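Local coordinates for type IV secretion system protein DotB (Yersinia pseudotuberculosis IP 31758, PDB 6GEF) that probably hydrolyses ATP to power a type IVb secretion system and is assembled from six copies, at residues 67-72 / 333-338; 196-201 / 221-226. All blocks are in the same frame, centred on the assembly; numbering follows the deposited sequence.

In the fold
Contact 1 joins the two domains of the chain, whereas contact 2 lies inside one of them. Contact 1 bridges the antiparallel sheet of the N-terminal part and the edge hairpin of the mixed sheet in the nucleotide-binding part. Contact 2 lies wholly within the latter, between helix 187-203 and the loop leading to strand 232-237, and Tyr223 sits near the probable P-loop (Gly184, Gly189, Lys190, Ser191) without touching it. Along the chain, contact 2 is nested inside the long loop that contact 1 closes. Their centres are 24 Å apart and their nearest atoms about 10 Å apart, so the two do not touch.

Contact 1: residues 67-72 / 333-338; sequences KVKGTL and DGNLVA
Lys69 and Asn335 illustrate how two domains can meet through the turns of their hairpins. The polar part is a lysine passing across an amide. The two side chains cross obliquely: Lys69 CD comes 3.2 Å from Asn335 ND2, and Lys69 CE lies 3.5 Å from Asn335 OD1. At the end of the chain, Lys69 NZ makes one weak hydrogen bond to Asn335 OD1, 3.4 Å long. Lys69 NZ is about as near to Asn335 ND2, but both are donors and that approach is no bond. A bend in the lysine at chi2 (144°) steers its aliphatic carbons past the amide. Asp333 is of opposite charge, yet its OD2 stays 6.4 Å from Lys69 NZ, a separation at which any attraction is likely to be diffuse.

The apolar part is smaller. Leu336 CD1 rests on the turn backbone, 4.1 Å from both Gly70 CA and the carbonyl carbon of Lys69. Gly70 offers no side chain here, and its positive phi (73°) suits the type I' turn from Val68 to Thr71, closed by Thr71 N bonding to Val68 O at 2.9 Å.

Arg330, at the end of strand 320-330, ties the two turns together, donating to Lys69 O through NH2 and to Gly334 O through NE. Lys67 NZ turns to Asn258 and Thr256 of a second subunit. The whole is an interdomain contact between two beta hairpins: strands 65-68 and 71-74 of the N-terminal antiparallel sheet, and strands 320-330 and 336-344 at the edge of the ATPase sheet.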
loop_
_atom_site.group_PDB
_atom_site.type_symbol
_atom_site.label_atom_id
_atom_site.label_comp_id
_atom_site.label_asym_id
_atom_site.label_seq_id
_atom_site.Cartn_x
_atom_site.Cartn_y
_atom_site.Cartn_z
ATOM N N LYS A 67 40.254 8.489 21.374
ATOM C CA LYS A 67 39.986 7.515 22.405
ATOM C C LYS A 67 41.157 6.526 22.473
ATOM O O LYS A 67 41.139 5.452 21.910
ATOM C CB LYS A 67 38.652 6.805 22.139
ATOM C CG LYS A 67 37.449 7.650 22.468
ATOM C CD LYS A 67 36.188 6.837 22.434
ATOM C CE LYS A 67 34.957 7.658 22.805
ATOM N NZ LYS A 67 33.732 6.856 22.536
ATOM N N VAL A 68 42.169 6.919 23.208
ATOM C CA VAL A 68 43.255 6.020 23.604
ATOM C C VAL A 68 42.736 5.159 24.783
ATOM O O VAL A 68 42.256 5.683 25.788
ATOM C CB VAL A 68 44.493 6.788 24.022
ATOM C CG1 VAL A 68 45.531 5.857 24.619
ATOM C CG2 VAL A 68 45.066 7.561 22.855
ATOM N N LYS A 69 42.805 3.840 24.592
ATOM C CA LYS A 69 42.397 2.890 25.605
ATOM C C LYS A 69 41.116 3.292 26.313
ATOM O O LYS A 69 41.063 3.525 27.539
ATOM C CB LYS A 69 43.548 2.631 26.582
ATOM C CG LYS A 69 44.645 1.735 25.953
ATOM C CD LYS A 69 46.029 2.186 26.457
ATOM C CE LYS A 69 47.131 1.522 25.669
ATOM N NZ LYS A 69 48.461 1.754 26.269
ATOM N N GLY A 70 40.105 3.548 25.501
ATOM C CA GLY A 70 38.758 3.820 26.019
ATOM C C GLY A 70 38.550 5.163 26.692
ATOM O O GLY A 70 37.420 5.481 26.992
ATOM N N THR A 71 39.622 5.902 26.968
ATOM C CA THR A 71 39.519 7.263 27.451
ATOM C C THR A 71 39.944 8.215 26.329
ATOM O O THR A 71 40.956 7.964 25.621
ATOM C CB THR A 71 40.428 7.498 28.650
ATOM O OG1 THR A 71 39.990 6.647 29.723
ATOM C CG2 THR A 71 40.365 8.944 29.105
ATOM N N LEU A 72 39.156 9.288 26.147
ATOM C CA LEU A 72 39.424 10.244 25.098
ATOM C C LEU A 72 40.226 11.421 25.662
ATOM O O LEU A 72 40.037 11.843 26.763
ATOM C CB LEU A 72 38.095 10.732 24.490
ATOM C CG LEU A 72 37.410 11.869 25.137
ATOM C CD1 LEU A 72 36.154 12.212 24.301
ATOM C CD2 LEU A 72 37.021 11.533 26.562
ATOM N N ASP A 333 46.765 -1.450 35.705
ATOM C CA ASP A 333 47.722 -0.965 34.727
ATOM C C ASP A 333 47.216 0.242 33.926
ATOM O O ASP A 333 48.007 0.995 33.407
ATOM C CB ASP A 333 48.082 -2.117 33.768
ATOM C CG ASP A 333 48.895 -1.662 32.581
ATOM O OD1 ASP A 333 49.805 -0.827 32.817
ATOM O OD2 ASP A 333 48.592 -2.079 31.430
ATOM N N GLY A 334 45.894 0.411 33.875
ATOM C CA GLY A 334 45.276 1.515 33.167
ATOM C C GLY A 334 44.576 1.070 31.885
ATOM O O GLY A 334 43.605 1.708 31.461
ATOM N N ASN A 335 45.084 0.010 31.248
ATOM C CA ASN A 335 44.518 -0.454 30.006
ATOM C C ASN A 335 43.218 -1.194 30.229
ATOM O O ASN A 335 42.850 -1.528 31.353
ATOM C CB ASN A 335 45.527 -1.330 29.251
ATOM C CG ASN A 335 46.729 -0.543 28.753
ATOM O OD1 ASN A 335 47.517 -1.054 27.973
ATOM N ND2 ASN A 335 46.869 0.712 29.205
ATOM N N LEU A 336 42.530 -1.487 29.131
ATOM C CA LEU A 336 41.325 -2.316 29.157
ATOM C C LEU A 336 41.711 -3.795 28.963
ATOM O O LEU A 336 42.628 -4.109 28.213
ATOM C CB LEU A 336 40.366 -1.899 28.073
ATOM C CG LEU A 336 39.688 -0.550 28.240
ATOM C CD1 LEU A 336 38.913 -0.164 26.964
ATOM C CD2 LEU A 336 38.762 -0.565 29.447
ATOM N N VAL A 337 41.023 -4.665 29.689
ATOM C CA VAL A 337 41.182 -6.094 29.523
ATOM C C VAL A 337 39.777 -6.703 29.317
ATOM O O VAL A 337 38.777 -6.213 29.841
ATOM C CB VAL A 337 41.886 -6.761 30.732
ATOM C CG1 VAL A 337 40.967 -6.767 31.966
ATOM C CG2 VAL A 337 42.319 -8.169 30.393
ATOM N N ALA A 338 39.751 -7.804 28.556
ATOM C CA ALA A 338 38.524 -8.520 28.298
ATOM C C ALA A 338 38.306 -9.566 29.389
ATOM O O ALA A 338 39.015 -10.570 29.439
ATOM C CB ALA A 338 38.601 -9.191 26.927
#

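Contact 2: residues 196-201 / 221-226; sequences SIIRYI and FVYDNI
Tyr223 packs on Ile198 and the backbone of Arg199, an example of a loop closing over a helix in a P-loop NTPase fold; helix 187-203 is the one that follows the probable Walker A loop. From CB, which points toward the helix, the tyrosine places CG anti to its own carbonyl carbon (chi1 -50°) and sends the ring across the isoleucine at about a right angle. Along one side of the ring, Tyr223 CD2 lies 4.0 Å from Ile198 CG2. That methyl lies obliquely to the ring, closest to Tyr223 CE2, and Arg199 N is 4.0 Å from Tyr223 CE2, at the ring edge and near its plane. Tyr223 CZ stands 3.8 Å from the same methyl, Ile198 CG2. At the tip, Tyr223 OH has Ile198 CD1 3.7 Å away, so the side chain of Ile198 borders the ring from CD2 to the hydroxyl. Ile233, on strand 232-237, touches both side chains, joining them to the layer formed by the sheet.

The second half of the contact involves a point further along the loop, where a type I turn runs from Tyr223 to Ile226. Arg199 bends at chi3 (-76°), and its guanidinium finds its main polar partner within the helix, a salt bridge from NH2 to Glu203 OE1. Over one face of that guanidinium sits the CD1 methyl of Ile226, 4.1 Å from Arg199 NE.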
loop_
_atom_site.group_PDB
_atom_site.type_symbol
_atom_site.label_atom_id
_atom_site.label_comp_id
_atom_site.label_asym_id
_atom_site.label_seq_id
_atom_site.Cartn_x
_atom_site.Cartn_y
_atom_site.Cartn_z
ATOM N N SER A 196 40.400 -13.890 16.113
ATOM C CA SER A 196 41.471 -14.697 16.714
ATOM C C SER A 196 41.130 -16.177 16.641
ATOM O O SER A 196 41.957 -16.991 16.229
ATOM C CB SER A 196 41.705 -14.257 18.163
ATOM O OG SER A 196 42.359 -13.002 18.204
ATOM N N ILE A 197 39.913 -16.539 17.026
ATOM C CA ILE A 197 39.510 -17.946 16.992
ATOM C C ILE A 197 39.611 -18.517 15.563
ATOM O O ILE A 197 39.979 -19.664 15.368
ATOM C CB ILE A 197 38.096 -18.134 17.571
ATOM C CG1 ILE A 197 38.078 -17.828 19.063
ATOM C CG2 ILE A 197 37.603 -19.549 17.311
ATOM C CD1 ILE A 197 36.782 -18.180 19.769
ATOM N N ILE A 198 39.311 -17.694 14.570
ATOM C CA ILE A 198 39.336 -18.142 13.191
ATOM C C ILE A 198 40.789 -18.305 12.687
ATOM O O ILE A 198 41.083 -19.243 11.950
ATOM C CB ILE A 198 38.518 -17.204 12.291
ATOM C CG1 ILE A 198 37.034 -17.351 12.590
ATOM C CG2 ILE A 198 38.784 -17.479 10.826
ATOM C CD1 ILE A 198 36.107 -16.417 11.851
ATOM N N ARG A 199 41.677 -17.391 13.063
ATOM C CA ARG A 199 43.066 -17.525 12.722
ATOM C C ARG A 199 43.654 -18.770 13.376
ATOM O O ARG A 199 44.432 -19.529 12.759
ATOM C CB ARG A 199 43.849 -16.273 13.095
ATOM C CG ARG A 199 44.509 -16.306 14.458
ATOM C CD ARG A 199 45.642 -15.336 14.545
ATOM N NE ARG A 199 46.850 -15.798 13.844
ATOM C CZ ARG A 199 48.052 -15.251 14.002
ATOM N NH1 ARG A 199 48.229 -14.202 14.794
ATOM N NH2 ARG A 199 49.095 -15.757 13.376
ATOM N N TYR A 200 43.375 -18.984 14.660
ATOM C CA TYR A 200 43.716 -20.240 15.311
ATOM C C TYR A 200 43.204 -21.440 14.518
ATOM O O TYR A 200 43.953 -22.388 14.255
ATOM C CB TYR A 200 43.160 -20.268 16.735
ATOM C CG TYR A 200 43.398 -21.576 17.456
ATOM C CD1 TYR A 200 44.675 -21.935 17.912
ATOM C CD2 TYR A 200 42.336 -22.442 17.724
ATOM C CE1 TYR A 200 44.885 -23.119 18.561
ATOM C CE2 TYR A 200 42.536 -23.649 18.352
ATOM C CZ TYR A 200 43.817 -23.983 18.794
ATOM O OH TYR A 200 44.029 -25.154 19.486
ATOM N N ILE A 201 41.941 -21.386 14.099
ATOM C CA ILE A 201 41.355 -22.498 13.366
ATOM C C ILE A 201 42.144 -22.780 12.098
ATOM O O ILE A 201 42.538 -23.929 11.840
ATOM C CB ILE A 201 39.863 -22.231 13.059
ATOM C CG1 ILE A 201 39.007 -22.558 14.275
ATOM C CG2 ILE A 201 39.400 -23.035 11.852
ATOM C CD1 ILE A 201 37.528 -22.329 14.046
ATOM N N PHE A 221 38.747 -7.417 10.567
ATOM C CA PHE A 221 39.959 -8.182 10.369
ATOM C C PHE A 221 39.921 -8.878 9.013
ATOM O O PHE A 221 38.848 -9.208 8.479
ATOM C CB PHE A 221 40.143 -9.230 11.447
ATOM C CG PHE A 221 40.246 -8.658 12.839
ATOM C CD1 PHE A 221 39.078 -8.280 13.523
ATOM C CD2 PHE A 221 41.475 -8.488 13.455
ATOM C CE1 PHE A 221 39.166 -7.751 14.787
ATOM C CE2 PHE A 221 41.556 -7.955 14.718
ATOM C CZ PHE A 221 40.395 -7.588 15.398
ATOM N N VAL A 222 41.116 -9.050 8.419
ATOM C CA VAL A 222 41.269 -9.816 7.196
ATOM C C VAL A 222 42.257 -10.945 7.441
ATOM O O VAL A 222 43.109 -10.878 8.325
ATOM C CB VAL A 222 41.730 -8.909 6.035
ATOM C CG1 VAL A 222 40.703 -7.826 5.782
ATOM C CG2 VAL A 222 43.117 -8.344 6.288
ATOM N N TYR A 223 42.154 -11.985 6.636
ATOM C CA TYR A 223 42.962 -13.196 6.781
ATOM C C TYR A 223 43.836 -13.447 5.556
ATOM O O TYR A 223 44.160 -14.581 5.224
ATOM C CB TYR A 223 42.069 -14.413 7.065
ATOM C CG TYR A 223 41.087 -14.204 8.187
ATOM C CD1 TYR A 223 39.932 -13.429 7.998
ATOM C CD2 TYR A 223 41.294 -14.767 9.421
ATOM C CE1 TYR A 223 39.035 -13.217 9.025
ATOM C CE2 TYR A 223 40.406 -14.582 10.464
ATOM C CZ TYR A 223 39.281 -13.786 10.259
ATOM O OH TYR A 223 38.364 -13.601 11.274
ATOM N N ASP A 224 44.248 -12.369 4.893
ATOM C CA ASP A 224 45.114 -12.454 3.720
ATOM C C ASP A 224 46.480 -12.991 4.103
ATOM O O ASP A 224 47.079 -13.766 3.328
ATOM C CB ASP A 224 45.233 -11.111 3.040
ATOM C CG ASP A 224 43.812 -10.530 2.687
ATOM O OD1 ASP A 224 42.815 -11.248 2.829
ATOM O OD2 ASP A 224 43.612 -9.400 2.242
ATOM N N ASN A 225 46.969 -12.656 5.299
ATOM C CA ASN A 225 48.317 -13.024 5.711
ATOM C C ASN A 225 48.364 -14.286 6.568
ATOM O O ASN A 225 49.417 -14.620 7.095
ATOM C CB ASN A 225 48.987 -11.857 6.445
ATOM C CG ASN A 225 49.001 -10.587 5.609
ATOM O OD1 ASN A 225 49.263 -10.654 4.407
ATOM N ND2 ASN A 225 48.703 -9.427 6.228
ATOM N N ILE A 226 47.243 -14.983 6.719
ATOM C CA ILE A 226 47.179 -16.184 7.531
ATOM C C ILE A 226 47.356 -17.383 6.607
ATOM O O ILE A 226 46.554 -17.636 5.710
ATOM C CB ILE A 226 45.842 -16.286 8.282
ATOM C CG1 ILE A 226 45.488 -14.957 8.949
ATOM C CG2 ILE A 226 45.880 -17.425 9.308
ATOM C CD1 ILE A 226 46.517 -14.468 9.944
#